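Local structure of 199aa long hypothetical Trp repressor binding protein (Sulfolobus tokodaii, 2ZKI) at residues A[10-14]-A[37-42]; A[14-20]-A[169-173]. The protein is of unknown function but, as a Trp repressor binding protein homologue with a flavodoxin-like fold, probably binds FMN and acts as a flavin-dependent reductase. All blocks are in the same frame, centred on the assembly; numbering follows the deposited sequence.

Contact 1 of 2, residues A[10-14]-A[37-42]; sequences LFYGY and IRRVRE. With SO4 (sulfate ion), chain I.
Both tyrosine hydroxyls, of Y12 and Y14, donate to a single oxygen of E42. E42 OE2 takes the Y12 hydroxyl on its syn lone pair, Y12 OH lying 2.7 Å from E42 OE2, whereas Y14 OH meets that oxygen at 2.6 Å on the anti side, tilted 27° from the carboxylate plane. The Y12 ring stands nearly perpendicular to the carboxylate and the Y14 ring lies almost coplanar with it. A bend in the E42 chain at chi2 (61°) helps bring the acid to the two hydroxyls, and its OE1 is bonded to L44 N.

Two backbone hydrogen bonds pair the strands in parallel, F11 N to R38 O (3.2 Å) and V40 N to F11 O (3.2 Å). They join strands 6-11 and 34-39 of a beta-alpha-beta unit whose crossover is helix 16-31, at the 34-39 edge of the flavodoxin-like sheet.

Apolar contacts flank this ladder. R39 CB makes a CH-pi contact over one face of the F11 ring, 4.2 Å from its centroid, while I37 CG2 sits at the ring edge, 3.6 Å from F11 CE1. Beneath helix 87-94, L10 CD1 meets V40 CG1 at 3.8 Å, and V40 CG2 lies at the edge of the Y12 ring.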
loop_
_atom_site.group_PDB
_atom_site.type_symbol
_atom_site.label_atom_id
_atom_site.label_comp_id
_atom_site.label_asym_id
_atom_site.label_seq_id
_atom_site.Cartn_x
_atom_site.Cartn_y
_atom_site.Cartn_z
ATOM N N LEU A 10 13.167 17.976 -0.731
ATOM C CA LEU A 10 11.908 18.565 -0.299
ATOM C C LEU A 10 11.406 17.851 0.948
ATOM O O LEU A 10 11.436 16.623 1.015
ATOM C CB LEU A 10 10.881 18.461 -1.428
ATOM C CG LEU A 10 9.471 19.023 -1.238
ATOM C CD1 LEU A 10 9.515 20.512 -0.989
ATOM C CD2 LEU A 10 8.625 18.710 -2.457
ATOM N N PHE A 11 10.951 18.618 1.936
ATOM C CA PHE A 11 10.489 18.035 3.193
ATOM C C PHE A 11 9.489 18.894 3.963
ATOM O O PHE A 11 9.488 20.119 3.853
ATOM C CB PHE A 11 11.682 17.670 4.094
ATOM C CG PHE A 11 12.367 18.855 4.726
ATOM C CD1 PHE A 11 13.358 19.550 4.043
ATOM C CD2 PHE A 11 12.033 19.263 6.014
ATOM C CE1 PHE A 11 13.995 20.642 4.630
ATOM C CE2 PHE A 11 12.665 20.354 6.608
ATOM C CZ PHE A 11 13.646 21.043 5.914
ATOM N N TYR A 12 8.632 18.229 4.732
ATOM C CA TYR A 12 7.855 18.881 5.777
ATOM C C TYR A 12 8.544 18.592 7.107
ATOM O O TYR A 12 9.157 17.535 7.268
ATOM C CB TYR A 12 6.414 18.352 5.800
ATOM C CG TYR A 12 5.586 18.874 6.960
ATOM C CD1 TYR A 12 4.842 20.046 6.839
ATOM C CD2 TYR A 12 5.558 18.199 8.182
ATOM C CE1 TYR A 12 4.087 20.532 7.904
ATOM C CE2 TYR A 12 4.809 18.675 9.253
ATOM C CZ TYR A 12 4.075 19.840 9.107
ATOM O OH TYR A 12 3.333 20.311 10.168
ATOM N N GLY A 13 8.462 19.527 8.050
ATOM C CA GLY A 13 8.908 19.250 9.412
ATOM C C GLY A 13 9.837 20.256 10.062
ATOM O O GLY A 13 10.315 21.195 9.421
ATOM N N TYR A 14 10.094 20.033 11.350
ATOM C CA TYR A 14 10.835 20.974 12.185
ATOM C C TYR A 14 11.854 20.275 13.092
ATOM O O TYR A 14 12.675 20.936 13.737
ATOM C CB TYR A 14 9.860 21.806 13.035
ATOM C CG TYR A 14 8.749 22.467 12.244
ATOM C CD1 TYR A 14 8.946 23.703 11.629
ATOM C CD2 TYR A 14 7.502 21.853 12.106
ATOM C CE1 TYR A 14 7.935 24.313 10.896
ATOM C CE2 TYR A 14 6.482 22.455 11.374
ATOM C CZ TYR A 14 6.706 23.687 10.773
ATOM O OH TYR A 14 5.706 24.294 10.047
ATOM N N ILE A 37 17.891 22.563 -0.804
ATOM C CA ILE A 37 17.070 22.053 0.292
ATOM C C ILE A 37 15.919 23.028 0.541
ATOM O O ILE A 37 16.140 24.198 0.865
ATOM C CB ILE A 37 17.899 21.833 1.585
ATOM C CG1 ILE A 37 18.939 20.726 1.373
ATOM C CG2 ILE A 37 16.988 21.496 2.766
ATOM C CD1 ILE A 37 20.029 20.675 2.433
ATOM N N ARG A 38 14.694 22.539 0.368
ATOM C CA ARG A 38 13.498 23.364 0.509
ATOM C C ARG A 38 12.474 22.695 1.421
ATOM O O ARG A 38 12.367 21.468 1.451
ATOM C CB ARG A 38 12.858 23.619 -0.859
ATOM C CG ARG A 38 13.762 24.224 -1.937
ATOM C CD ARG A 38 13.872 25.736 -1.828
ATOM N NE ARG A 38 15.112 26.148 -1.178
ATOM C CZ ARG A 38 16.184 26.615 -1.815
ATOM N NH1 ARG A 38 16.186 26.746 -3.135
ATOM N NH2 ARG A 38 17.259 26.959 -1.123
ATOM N N ARG A 39 11.721 23.511 2.155
ATOM C CA ARG A 39 10.605 23.028 2.975
ATOM C C ARG A 39 9.260 23.534 2.441
ATOM O O ARG A 39 9.219 24.442 1.608
ATOM C CB ARG A 39 10.796 23.394 4.457
ATOM C CG ARG A 39 11.109 24.862 4.746
ATOM C CD ARG A 39 9.849 25.693 4.961
ATOM N NE ARG A 39 10.159 27.029 5.467
ATOM C CZ ARG A 39 10.057 27.395 6.742
ATOM N NH1 ARG A 39 10.369 28.634 7.098
ATOM N NH2 ARG A 39 9.642 26.534 7.664
ATOM N N VAL A 40 8.168 22.936 2.916
ATOM C CA VAL A 40 6.822 23.327 2.484
ATOM C C VAL A 40 6.118 24.234 3.495
ATOM O O VAL A 40 6.484 24.277 4.671
ATOM C CB VAL A 40 5.914 22.100 2.163
ATOM C CG1 VAL A 40 6.386 21.390 0.908
ATOM C CG2 VAL A 40 5.838 21.136 3.348
ATOM N N ARG A 41 5.106 24.949 3.009
ATOM C CA ARG A 41 4.263 25.826 3.817
ATOM C C ARG A 41 3.458 25.023 4.838
ATOM O O ARG A 41 3.042 23.896 4.560
ATOM C CB ARG A 41 3.305 26.576 2.893
ATOM C CG ARG A 41 2.773 27.895 3.418
ATOM C CD ARG A 41 1.545 28.304 2.619
ATOM N NE ARG A 41 1.372 29.753 2.540
ATOM C CZ ARG A 41 1.841 30.517 1.555
ATOM N NH1 ARG A 41 2.526 29.979 0.550
ATOM N NH2 ARG A 41 1.627 31.826 1.574
ATOM N N GLU A 42 3.239 25.606 6.014
ATOM C CA GLU A 42 2.417 24.977 7.048
ATOM C C GLU A 42 0.928 25.155 6.751
ATOM O O GLU A 42 0.491 26.229 6.330
ATOM C CB GLU A 42 2.763 25.536 8.435
ATOM C CG GLU A 42 2.034 24.861 9.600
ATOM C CD GLU A 42 2.336 23.375 9.706
ATOM O OE1 GLU A 42 1.493 22.560 9.271
ATOM O OE2 GLU A 42 3.420 23.020 10.213
HETATM S S SO4 I . 8.430 17.338 13.343
HETATM O O1 SO4 I . 9.244 17.660 14.511
HETATM O O2 SO4 I . 9.208 16.515 12.418
HETATM O O3 SO4 I . 7.239 16.608 13.772
HETATM O O4 SO4 I . 8.034 18.570 12.667
#

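Contact 2 of 2, residues A[14-20]-A[169-173]; sequences YGSIVEL and KEELD. With SO4 (sulfate ion), chain I.
The E19 carboxylate lies with one face against L172: L172 CG sits over it, 3.6 Å from E19 CD, and L172 N sends a weak hydrogen bond to E19 OE2 (3.4 Å, 152°) from above the same face. The Y14 ring has sulfate O4 near its plane, at the edge; the same O4 is bonded by Y14 N at 2.8 Å. This turn between strand 6-11 and helix 16-31 is where flavodoxin-like proteins hold the FMN phosphate, so the sulfate probably marks that site.

With CG anti to the backbone N (chi1 -160°) and the chain extended beyond it, E19 reaches from the helix to the 169-173 loop. The apolar part of the contact is L20 on L172, with L20 CG 3.8 Å from L172 CD2. S16 CB rests 3.3 Å from K169 O, and a water joins S16 OG to that carbonyl.

Replacing E19 by an alanine would probably leave L172 N without its carboxylate partner and uncover the side of the leucine that lies against it.

Polar linkage here rests mainly on one weak hydrogen bond and the water. E170 OE1 and E171 OE2, 6.1 and 5.9 Å from E19 OE2 and not in contact with it, might raise the pKa of E19 a little.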
loop_
_atom_site.group_PDB
_atom_site.type_symbol
_atom_site.label_atom_id
_atom_site.label_comp_id
_atom_site.label_asym_id
_atom_site.label_seq_id
_atom_site.Cartn_x
_atom_site.Cartn_y
_atom_site.Cartn_z
ATOM N N TYR A 14 10.094 20.033 11.350
ATOM C CA TYR A 14 10.835 20.974 12.185
ATOM C C TYR A 14 11.854 20.275 13.092
ATOM O O TYR A 14 12.675 20.936 13.737
ATOM C CB TYR A 14 9.860 21.806 13.035
ATOM C CG TYR A 14 8.749 22.467 12.244
ATOM C CD1 TYR A 14 8.946 23.703 11.629
ATOM C CD2 TYR A 14 7.502 21.853 12.106
ATOM C CE1 TYR A 14 7.935 24.313 10.896
ATOM C CE2 TYR A 14 6.482 22.455 11.374
ATOM C CZ TYR A 14 6.706 23.687 10.773
ATOM O OH TYR A 14 5.706 24.294 10.047
ATOM N N GLY A 15 11.802 18.943 13.133
ATOM C CA GLY A 15 12.635 18.157 14.045
ATOM C C GLY A 15 13.777 17.403 13.385
ATOM O O GLY A 15 14.587 17.989 12.657
ATOM N N SER A 16 13.836 16.099 13.652
ATOM C CA SER A 16 14.903 15.227 13.143
ATOM C C SER A 16 14.831 14.979 11.633
ATOM O O SER A 16 15.805 14.522 11.027
ATOM C CB SER A 16 14.910 13.893 13.900
ATOM O OG SER A 16 13.640 13.263 13.852
ATOM N N ILE A 17 13.678 15.279 11.038
ATOM C CA ILE A 17 13.488 15.167 9.591
ATOM C C ILE A 17 14.352 16.192 8.840
ATOM O O ILE A 17 14.808 15.931 7.721
ATOM C CB ILE A 17 11.976 15.277 9.199
ATOM C CG1 ILE A 17 11.755 14.984 7.709
ATOM C CG2 ILE A 17 11.390 16.630 9.593
ATOM C CD1 ILE A 17 11.587 13.515 7.383
ATOM N N VAL A 18 14.581 17.341 9.477
ATOM C CA VAL A 18 15.424 18.403 8.928
ATOM C C VAL A 18 16.870 17.924 8.798
ATOM O O VAL A 18 17.491 18.103 7.750
ATOM C CB VAL A 18 15.370 19.690 9.800
ATOM C CG1 VAL A 18 16.250 20.785 9.211
ATOM C CG2 VAL A 18 13.936 20.187 9.955
ATOM N N GLU A 19 17.395 17.306 9.858
ATOM C CA GLU A 19 18.759 16.777 9.840
ATOM C C GLU A 19 18.910 15.651 8.817
ATOM O O GLU A 19 19.960 15.518 8.186
ATOM C CB GLU A 19 19.207 16.316 11.232
ATOM C CG GLU A 19 20.735 16.226 11.377
ATOM C CD GLU A 19 21.197 15.607 12.694
ATOM O OE1 GLU A 19 22.187 14.840 12.668
ATOM O OE2 GLU A 19 20.581 15.889 13.748
ATOM N N LEU A 20 17.854 14.855 8.650
ATOM C CA LEU A 20 17.809 13.831 7.603
ATOM C C LEU A 20 17.911 14.444 6.206
ATOM O O LEU A 20 18.573 13.891 5.327
ATOM C CB LEU A 20 16.535 12.987 7.717
ATOM C CG LEU A 20 16.475 11.882 8.779
ATOM C CD1 LEU A 20 15.050 11.361 8.932
ATOM C CD2 LEU A 20 17.434 10.736 8.457
ATOM N N LYS A 169 13.785 12.123 19.466
ATOM C CA LYS A 169 15.020 12.913 19.506
ATOM C C LYS A 169 15.241 13.645 18.184
ATOM O O LYS A 169 14.648 13.290 17.161
ATOM C CB LYS A 169 16.228 12.012 19.809
ATOM C CG LYS A 169 16.211 11.369 21.195
ATOM C CD LYS A 169 17.223 10.228 21.297
ATOM C CE LYS A 169 17.015 9.404 22.568
ATOM N NZ LYS A 169 15.729 8.637 22.560
ATOM N N GLU A 170 16.093 14.669 18.210
ATOM C CA GLU A 170 16.420 15.430 17.005
ATOM C C GLU A 170 17.740 14.975 16.373
ATOM O O GLU A 170 17.881 14.983 15.147
ATOM C CB GLU A 170 16.453 16.932 17.309
ATOM C CG GLU A 170 16.383 17.826 16.074
ATOM C CD GLU A 170 16.351 19.308 16.416
ATOM O OE1 GLU A 170 17.264 19.782 17.131
ATOM O OE2 GLU A 170 15.414 20.001 15.958
ATOM N N GLU A 171 18.696 14.572 17.208
ATOM C CA GLU A 171 20.029 14.181 16.741
ATOM C C GLU A 171 20.034 12.773 16.151
ATOM O O GLU A 171 19.567 11.824 16.786
ATOM C CB GLU A 171 21.063 14.286 17.873
ATOM C CG GLU A 171 21.316 15.707 18.396
ATOM C CD GLU A 171 20.256 16.191 19.388
ATOM O OE1 GLU A 171 19.757 15.373 20.195
ATOM O OE2 GLU A 171 19.924 17.398 19.362
ATOM N N LEU A 172 20.562 12.650 14.935
ATOM C CA LEU A 172 20.702 11.358 14.265
ATOM C C LEU A 172 21.965 10.647 14.730
ATOM O O LEU A 172 23.000 11.289 14.933
ATOM C CB LEU A 172 20.766 11.538 12.743
ATOM C CG LEU A 172 19.711 12.359 11.997
ATOM C CD1 LEU A 172 20.128 12.544 10.545
ATOM C CD2 LEU A 172 18.336 11.720 12.080
ATOM N N ASP A 173 21.881 9.325 14.891
ATOM C CA ASP A 173 23.059 8.508 15.210
ATOM C C ASP A 173 23.895 8.200 13.962
ATOM O O ASP A 173 23.470 8.479 12.840
ATOM C CB ASP A 173 22.668 7.226 15.960
ATOM C CG ASP A 173 21.675 6.369 15.195
ATOM O OD1 ASP A 173 20.505 6.310 15.621
ATOM O OD2 ASP A 173 22.059 5.748 14.180
HETATM S S SO4 I . 8.430 17.338 13.343
HETATM O O1 SO4 I . 9.244 17.660 14.511
HETATM O O2 SO4 I . 9.208 16.515 12.418
HETATM O O3 SO4 I . 7.239 16.608 13.772
HETATM O O4 SO4 I . 8.034 18.570 12.667
HETATM O O HOH W 1 11.935 12.765 15.988
#

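In the fold
The two contacts lie about 13 Å apart, centre to centre, and share Y14, at the turn where strand 6-11 passes into helix 16-31. Along the chain the order is 10-14, 14-20, 37-42 and 169-173, so contact 1 closes a local beta-alpha-beta unit while contact 2 brings in a loop from just before the last helix, 174-195. They also touch directly: F11 packs on V18, and the Y12 backbone on I17, seating the start of the helix on the end of the strand. Both border the same sulfate through the shared turn. Contact 1 thus joins the strand leading into the probable phosphate-binding turn to its neighbour in the sheet, and contact 2 lays the late loop against the following helix.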